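Protein yciO (Escherichia coli, PDB 1K7J) is of uncertain function but belongs to the SUA5/YrdC-like proteins and may bind double-stranded RNA. Local coordinates at residues A20-Y32 with G41-I53. Numbering follows the deposited sequence.
Sequences AVEIVRKGGVIVY and GCKIEDKNAMERI
V29 lays its CG2 methyl over one face of the R52 guanidinium, 3.6 Å above that plane and off-centre, near the group's margin, beside the open end of a β-hairpin in the YrdC-like fold, where helix 47-57 packs against it. Strands 30-34 and 37-43 make the hairpin; helix 14-25 leads into it and helix 47-57 follows. With CG1 anti to the backbone N (chi1 169°), V29 points its two methyls at different residues of helix 47-57: CG1 lies 3.9 Å from I53 CG1, while CG2 is 3.8 Å from A49 CB as well as against R52. A bend at chi3 folds the R52 chain back beside this valine, and the guanidinium is held by a salt bridge from NH1 to D169 and a hydrogen bond from NH2 to the Q167 carbonyl. D169 also takes the V29 backbone N-H, so one carboxylate ties both partners to the chain just before strand 170-173.

The hairpin itself is pinned at the antiparallel hydrogen-bonded pair I30 and G41, where I30 N reaches G41 O in a nearly straight bond (174° at the hydrogen). Beside it the Y32 ring turns an edge to G41, CE1 standing 3.8 Å from G41 CA; its hydroxyl bonds to S142.

On the helix side, G27 ends helix 14-25 as the C' residue of a Schellman motif. K43 runs its extended chain alongside the V24 carbonyl, and NZ bonds R25 O at 2.8 Å, coming in tilted from the carbonyl plane. At the next helix start, D46 is the N-cap: OD1 accepts the A49 N-H from above the carboxylate plane. Waters link the two sides: one donates to V24 O and G28 O and accepts from K43 N, and another bridges G27 O to D46 OD2, 2.7 Å from that carboxylate oxygen.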
ATOM      1  N   ALA A  20       8.565  14.243   2.517  1.00  9.79           N
ATOM      2  CA  ALA A  20       7.332  13.488   2.328  1.00  9.54           C
ATOM      3  C   ALA A  20       6.975  12.759   3.620  1.00  9.68           C
ATOM      4  O   ALA A  20       5.821  12.754   4.047  1.00 10.48           O
ATOM      5  CB  ALA A  20       7.499  12.484   1.189  1.00  9.13           C
ATOM      6  N   VAL A  21       7.975  12.146   4.244  1.00 10.59           N
ATOM      7  CA  VAL A  21       7.753  11.419   5.488  1.00 11.39           C
ATOM      8  C   VAL A  21       7.314  12.362   6.610  1.00 11.95           C
ATOM      9  O   VAL A  21       6.498  11.993   7.455  1.00 11.90           O
ATOM     10  CB  VAL A  21       9.025  10.641   5.905  1.00 11.69           C
ATOM     11  CG1 VAL A  21       8.893  10.133   7.336  1.00 12.45           C
ATOM     12  CG2 VAL A  21       9.234   9.463   4.961  1.00 12.42           C
ATOM     13  N   GLU A  22       7.842  13.582   6.621  1.00 12.56           N
ATOM     14  CA  GLU A  22       7.448  14.523   7.659  1.00 13.61           C
ATOM     15  C   GLU A  22       5.972  14.880   7.491  1.00 13.07           C
ATOM     16  O   GLU A  22       5.255  15.079   8.473  1.00 12.98           O
ATOM     17  CB  GLU A  22       8.312  15.785   7.609  1.00 16.27           C
ATOM     18  CG  GLU A  22       8.088  16.706   8.798  1.00 20.14           C
ATOM     19  CD  GLU A  22       8.098  15.961  10.126  1.00 22.31           C
ATOM     20  OE1 GLU A  22       9.110  15.289  10.433  1.00 22.72           O
ATOM     21  OE2 GLU A  22       7.090  16.044  10.864  1.00 23.26           O
ATOM     22  N   ILE A  23       5.520  14.960   6.244  1.00 12.37           N
ATOM     23  CA  ILE A  23       4.121  15.259   5.967  1.00 12.12           C
ATOM     24  C   ILE A  23       3.270  14.103   6.499  1.00 12.35           C
ATOM     25  O   ILE A  23       2.218  14.319   7.103  1.00 12.67           O
ATOM     26  CB  ILE A  23       3.891  15.453   4.450  1.00 11.98           C
ATOM     27  CG1 ILE A  23       4.518  16.784   4.015  1.00 12.58           C
ATOM     28  CG2 ILE A  23       2.400  15.409   4.125  1.00 12.23           C
ATOM     29  CD1 ILE A  23       4.624  16.973   2.509  1.00 12.28           C
ATOM     30  N   VAL A  24       3.733  12.875   6.282  1.00 11.72           N
ATOM     31  CA  VAL A  24       3.016  11.699   6.768  1.00 11.85           C
ATOM     32  C   VAL A  24       2.966  11.697   8.300  1.00 12.50           C
ATOM     33  O   VAL A  24       1.921  11.434   8.894  1.00 13.08           O
ATOM     34  CB  VAL A  24       3.693  10.390   6.277  1.00 11.89           C
ATOM     35  CG1 VAL A  24       3.089   9.172   6.987  1.00 11.32           C
ATOM     36  CG2 VAL A  24       3.517  10.257   4.774  1.00 11.62           C
ATOM     37  N   ARG A  25       4.094  12.002   8.937  1.00 12.95           N
ATOM     38  CA  ARG A  25       4.156  12.017  10.396  1.00 14.04           C
ATOM     39  C   ARG A  25       3.223  13.051  11.015  1.00 14.21           C
ATOM     40  O   ARG A  25       2.743  12.869  12.133  1.00 14.61           O
ATOM     41  CB  ARG A  25       5.600  12.251  10.861  1.00 14.83           C
ATOM     42  CG  ARG A  25       6.452  10.990  10.770  1.00 16.68           C
ATOM     43  CD  ARG A  25       7.933  11.247  11.014  1.00 18.57           C
ATOM     44  NE  ARG A  25       8.676   9.988  11.049  1.00 20.35           N
ATOM     45  CZ  ARG A  25       9.995   9.883  10.911  1.00 21.40           C
ATOM     46  NH1 ARG A  25      10.739  10.965  10.722  1.00 21.39           N
ATOM     47  NH2 ARG A  25      10.573   8.690  10.971  1.00 21.32           N
ATOM     48  N   LYS A  26       2.953  14.125  10.282  1.00 14.83           N
ATOM     49  CA  LYS A  26       2.068  15.174  10.774  1.00 15.38           C
ATOM     50  C   LYS A  26       0.599  14.859  10.516  1.00 15.56           C
ATOM     51  O   LYS A  26      -0.273  15.688  10.773  1.00 16.11           O
ATOM     52  CB  LYS A  26       2.436  16.517  10.140  1.00 16.74           C
ATOM     53  CG  LYS A  26       3.774  17.066  10.605  1.00 18.76           C
ATOM     54  CD  LYS A  26       4.084  18.393   9.938  1.00 20.17           C
ATOM     55  CE  LYS A  26       5.375  18.994  10.469  1.00 21.43           C
ATOM     56  NZ  LYS A  26       5.283  19.295  11.927  1.00 22.19           N
ATOM     57  N   GLY A  27       0.330  13.661  10.002  1.00 14.69           N
ATOM     58  CA  GLY A  27      -1.044  13.258   9.743  1.00 14.91           C
ATOM     59  C   GLY A  27      -1.564  13.531   8.346  1.00 14.33           C
ATOM     60  O   GLY A  27      -2.777  13.517   8.118  1.00 15.63           O
ATOM     61  N   GLY A  28      -0.662  13.768   7.401  1.00 13.32           N
ATOM     62  CA  GLY A  28      -1.088  14.044   6.042  1.00 12.77           C
ATOM     63  C   GLY A  28      -1.377  12.805   5.215  1.00 12.41           C
ATOM     64  O   GLY A  28      -0.945  11.697   5.549  1.00 12.87           O
ATOM     65  N   VAL A  29      -2.128  12.993   4.137  1.00 11.51           N
ATOM     66  CA  VAL A  29      -2.466  11.908   3.225  1.00 11.35           C
ATOM     67  C   VAL A  29      -1.656  12.153   1.960  1.00 10.97           C
ATOM     68  O   VAL A  29      -1.693  13.248   1.392  1.00 11.10           O
ATOM     69  CB  VAL A  29      -3.966  11.911   2.873  1.00 11.36           C
ATOM     70  CG1 VAL A  29      -4.236  10.944   1.733  1.00 11.47           C
ATOM     71  CG2 VAL A  29      -4.783  11.522   4.095  1.00 11.55           C
ATOM     72  N   ILE A  30      -0.919  11.141   1.517  1.00 10.46           N
ATOM     73  CA  ILE A  30      -0.103  11.297   0.325  1.00  9.92           C
ATOM     74  C   ILE A  30      -0.386  10.253  -0.740  1.00  9.38           C
ATOM     75  O   ILE A  30      -0.976   9.206  -0.471  1.00  9.12           O
ATOM     76  CB  ILE A  30       1.409  11.217   0.657  1.00  9.82           C
ATOM     77  CG1 ILE A  30       1.811   9.766   0.950  1.00  9.92           C
ATOM     78  CG2 ILE A  30       1.727  12.099   1.862  1.00 10.19           C
ATOM     79  CD1 ILE A  30       3.307   9.571   1.123  1.00 10.39           C
ATOM     80  N   VAL A  31       0.027  10.569  -1.961  1.00  9.19           N
ATOM     81  CA  VAL A  31      -0.099   9.659  -3.085  1.00  8.70           C
ATOM     82  C   VAL A  31       1.350   9.369  -3.444  1.00  8.40           C
ATOM     83  O   VAL A  31       2.148  10.291  -3.628  1.00  8.34           O
ATOM     84  CB  VAL A  31      -0.807  10.310  -4.291  1.00  8.96           C
ATOM     85  CG1 VAL A  31      -0.692   9.401  -5.515  1.00  9.04           C
ATOM     86  CG2 VAL A  31      -2.274  10.552  -3.960  1.00  9.57           C
ATOM     87  N   TYR A  32       1.703   8.094  -3.513  1.00  8.10           N
ATOM     88  CA  TYR A  32       3.072   7.729  -3.843  1.00  8.01           C
ATOM     89  C   TYR A  32       3.123   6.545  -4.794  1.00  7.63           C
ATOM     90  O   TYR A  32       2.210   5.725  -4.837  1.00  8.14           O
ATOM     91  CB  TYR A  32       3.867   7.415  -2.570  1.00  8.07           C
ATOM     92  CG  TYR A  32       3.387   6.214  -1.788  1.00  8.76           C
ATOM     93  CD1 TYR A  32       2.247   6.280  -0.986  1.00  9.22           C
ATOM     94  CD2 TYR A  32       4.101   5.017  -1.819  1.00  9.30           C
ATOM     95  CE1 TYR A  32       1.831   5.176  -0.228  1.00  9.66           C
ATOM     96  CE2 TYR A  32       3.696   3.915  -1.069  1.00  9.93           C
ATOM     97  CZ  TYR A  32       2.566   4.001  -0.274  1.00 10.40           C
ATOM     98  OH  TYR A  32       2.189   2.917   0.494  1.00 10.68           O
ATOM     99  N   GLY A  41      -1.414   6.842   0.986  1.00  9.73           N
ATOM    100  CA  GLY A  41      -0.772   6.460   2.225  1.00  9.96           C
ATOM    101  C   GLY A  41      -0.872   7.491   3.332  1.00  9.60           C
ATOM    102  O   GLY A  41      -1.030   8.684   3.082  1.00  9.67           O
ATOM    103  N   CYS A  42      -0.793   7.012   4.567  1.00  9.85           N
ATOM    104  CA  CYS A  42      -0.823   7.871   5.746  1.00 10.04           C
ATOM    105  C   CYS A  42      -0.274   7.051   6.905  1.00 10.14           C
ATOM    106  O   CYS A  42      -0.010   5.854   6.748  1.00  9.76           O
ATOM    107  CB  CYS A  42      -2.246   8.346   6.051  1.00  9.67           C
ATOM    108  SG  CYS A  42      -3.375   7.075   6.678  1.00 11.96           S
ATOM    109  N   LYS A  43      -0.080   7.676   8.062  1.00 11.00           N
ATOM    110  CA  LYS A  43       0.450   6.923   9.192  1.00 12.10           C
ATOM    111  C   LYS A  43      -0.656   6.065   9.791  1.00 12.41           C
ATOM    112  O   LYS A  43      -1.833   6.424   9.729  1.00 12.97           O
ATOM    113  CB  LYS A  43       1.055   7.857  10.245  1.00 13.46           C
ATOM    114  CG  LYS A  43       0.097   8.826  10.898  1.00 14.92           C
ATOM    115  CD  LYS A  43       0.872   9.680  11.894  1.00 16.75           C
ATOM    116  CE  LYS A  43      -0.009  10.663  12.626  1.00 18.06           C
ATOM    117  NZ  LYS A  43       0.807  11.424  13.619  1.00 18.80           N
ATOM    118  N   ILE A  44      -0.279   4.923  10.353  1.00 12.96           N
ATOM    119  CA  ILE A  44      -1.260   4.009  10.927  1.00 13.56           C
ATOM    120  C   ILE A  44      -1.959   4.560  12.159  1.00 14.27           C
ATOM    121  O   ILE A  44      -3.050   4.111  12.506  1.00 14.82           O
ATOM    122  CB  ILE A  44      -0.619   2.650  11.296  1.00 14.55           C
ATOM    123  CG1 ILE A  44       0.463   2.843  12.357  1.00 14.84           C
ATOM    124  CG2 ILE A  44      -0.021   2.004  10.056  1.00 14.40           C
ATOM    125  CD1 ILE A  44       1.055   1.536  12.865  1.00 16.09           C
ATOM    126  N   GLU A  45      -1.343   5.547  12.806  1.00 14.44           N
ATOM    127  CA  GLU A  45      -1.898   6.133  14.025  1.00 15.20           C
ATOM    128  C   GLU A  45      -2.965   7.217  13.854  1.00 15.74           C
ATOM    129  O   GLU A  45      -3.630   7.584  14.827  1.00 16.18           O
ATOM    130  CB  GLU A  45      -0.766   6.707  14.885  1.00 15.86           C
ATOM    131  CG  GLU A  45       0.306   5.703  15.301  1.00 16.25           C
ATOM    132  CD  GLU A  45       1.397   5.503  14.251  1.00 16.67           C
ATOM    133  OE1 GLU A  45       1.339   6.136  13.175  1.00 15.65           O
ATOM    134  OE2 GLU A  45       2.325   4.707  14.512  1.00 16.91           O
ATOM    135  N   ASP A  46      -3.140   7.724  12.639  1.00 16.15           N
ATOM    136  CA  ASP A  46      -4.097   8.802  12.393  1.00 16.48           C
ATOM    137  C   ASP A  46      -5.448   8.354  11.836  1.00 16.43           C
ATOM    138  O   ASP A  46      -5.553   7.959  10.676  1.00 15.82           O
ATOM    139  CB  ASP A  46      -3.469   9.823  11.442  1.00 17.65           C
ATOM    140  CG  ASP A  46      -4.176  11.163  11.471  1.00 18.46           C
ATOM    141  OD1 ASP A  46      -5.379  11.214  11.150  1.00 18.72           O
ATOM    142  OD2 ASP A  46      -3.519  12.167  11.821  1.00 19.20           O
ATOM    143  N   LYS A  47      -6.489   8.440  12.659  1.00 16.50           N
ATOM    144  CA  LYS A  47      -7.824   8.037  12.230  1.00 16.73           C
ATOM    145  C   LYS A  47      -8.420   8.962  11.168  1.00 16.14           C
ATOM    146  O   LYS A  47      -9.106   8.500  10.255  1.00 15.99           O
ATOM    147  CB  LYS A  47      -8.771   7.961  13.431  1.00 17.87           C
ATOM    148  CG  LYS A  47     -10.202   7.623  13.041  1.00 20.10           C
ATOM    149  CD  LYS A  47     -11.112   7.506  14.253  1.00 21.59           C
ATOM    150  CE  LYS A  47     -12.560   7.319  13.822  1.00 22.05           C
ATOM    151  NZ  LYS A  47     -12.734   6.129  12.940  1.00 23.31           N
ATOM    152  N   ASN A  48      -8.167  10.263  11.284  1.00 16.38           N
ATOM    153  CA  ASN A  48      -8.700  11.207  10.306  1.00 16.32           C
ATOM    154  C   ASN A  48      -8.135  10.950   8.911  1.00 15.56           C
ATOM    155  O   ASN A  48      -8.858  11.027   7.918  1.00 14.94           O
ATOM    156  CB  ASN A  48      -8.407  12.651  10.725  1.00 17.94           C
ATOM    157  CG  ASN A  48      -9.182  13.065  11.961  1.00 19.74           C
ATOM    158  OD1 ASN A  48     -10.380  12.803  12.071  1.00 20.10           O
ATOM    159  ND2 ASN A  48      -8.504  13.724  12.893  1.00 21.14           N
ATOM    160  N   ALA A  49      -6.842  10.648   8.835  1.00 14.46           N
ATOM    161  CA  ALA A  49      -6.213  10.370   7.549  1.00 13.85           C
ATOM    162  C   ALA A  49      -6.789   9.078   6.978  1.00 13.55           C
ATOM    163  O   ALA A  49      -7.022   8.971   5.775  1.00 13.55           O
ATOM    164  CB  ALA A  49      -4.699  10.249   7.713  1.00 13.35           C
HETATM  165  N   MSE A  50      -7.009   8.095   7.847  1.00 14.05           N
HETATM  166  CA  MSE A  50      -7.584   6.821   7.423  1.00 14.38           C
HETATM  167  C   MSE A  50      -8.919   7.082   6.736  1.00 14.51           C
HETATM  168  O   MSE A  50      -9.174   6.605   5.627  1.00 14.51           O
HETATM  169  CB  MSE A  50      -7.820   5.909   8.633  1.00 15.73           C
HETATM  170  CG  MSE A  50      -8.684   4.685   8.323  1.00 17.61           C
HETATM  171 SE   MSE A  50      -9.503   3.891   9.885  1.00 17.99          SE
HETATM  172  CE  MSE A  50     -10.980   5.123  10.082  1.00 19.49           C
ATOM    173  N   GLU A  51      -9.769   7.853   7.409  1.00 14.76           N
ATOM    174  CA  GLU A  51     -11.089   8.178   6.888  1.00 15.30           C
ATOM    175  C   GLU A  51     -11.005   8.853   5.522  1.00 14.52           C
ATOM    176  O   GLU A  51     -11.775   8.536   4.614  1.00 14.77           O
ATOM    177  CB  GLU A  51     -11.826   9.078   7.879  1.00 16.70           C
ATOM    178  CG  GLU A  51     -13.284   9.320   7.527  1.00 18.62           C
ATOM    179  CD  GLU A  51     -14.040   8.032   7.257  1.00 20.08           C
ATOM    180  OE1 GLU A  51     -13.847   7.053   8.013  1.00 20.34           O
ATOM    181  OE2 GLU A  51     -14.836   7.999   6.292  1.00 20.38           O
ATOM    182  N   ARG A  52     -10.066   9.782   5.375  1.00 14.21           N
ATOM    183  CA  ARG A  52      -9.887  10.484   4.112  1.00 14.08           C
ATOM    184  C   ARG A  52      -9.534   9.514   2.990  1.00 14.56           C
ATOM    185  O   ARG A  52     -10.031   9.637   1.872  1.00 14.65           O
ATOM    186  CB  ARG A  52      -8.791  11.543   4.246  1.00 14.14           C
ATOM    187  CG  ARG A  52      -9.192  12.732   5.106  1.00 14.50           C
ATOM    188  CD  ARG A  52      -8.023  13.676   5.309  1.00 14.33           C
ATOM    189  NE  ARG A  52      -7.550  14.243   4.049  1.00 14.73           N
ATOM    190  CZ  ARG A  52      -6.386  14.873   3.911  1.00 14.65           C
ATOM    191  NH1 ARG A  52      -5.579  15.012   4.955  1.00 14.47           N
ATOM    192  NH2 ARG A  52      -6.030  15.363   2.731  1.00 15.01           N
ATOM    193  N   ILE A  53      -8.668   8.549   3.293  1.00 14.62           N
ATOM    194  CA  ILE A  53      -8.271   7.562   2.298  1.00 15.85           C
ATOM    195  C   ILE A  53      -9.458   6.671   1.929  1.00 17.06           C
ATOM    196  O   ILE A  53      -9.672   6.374   0.755  1.00 17.04           O
ATOM    197  CB  ILE A  53      -7.102   6.693   2.819  1.00 15.08           C
ATOM    198  CG1 ILE A  53      -5.812   7.524   2.826  1.00 14.66           C
ATOM    199  CG2 ILE A  53      -6.944   5.448   1.957  1.00 14.90           C
ATOM    200  CD1 ILE A  53      -4.603   6.788   3.365  1.00 14.35           C
TER
HETATM  201  O   HOH W   1      -0.471  10.494   7.970  1.00 12.65           O
HETATM  202  O   HOH W   2      -5.533  13.980   7.708  1.00 27.33           O
HETATM  203  O   HOH W   3      -4.686  13.941  10.187  1.00 30.40           O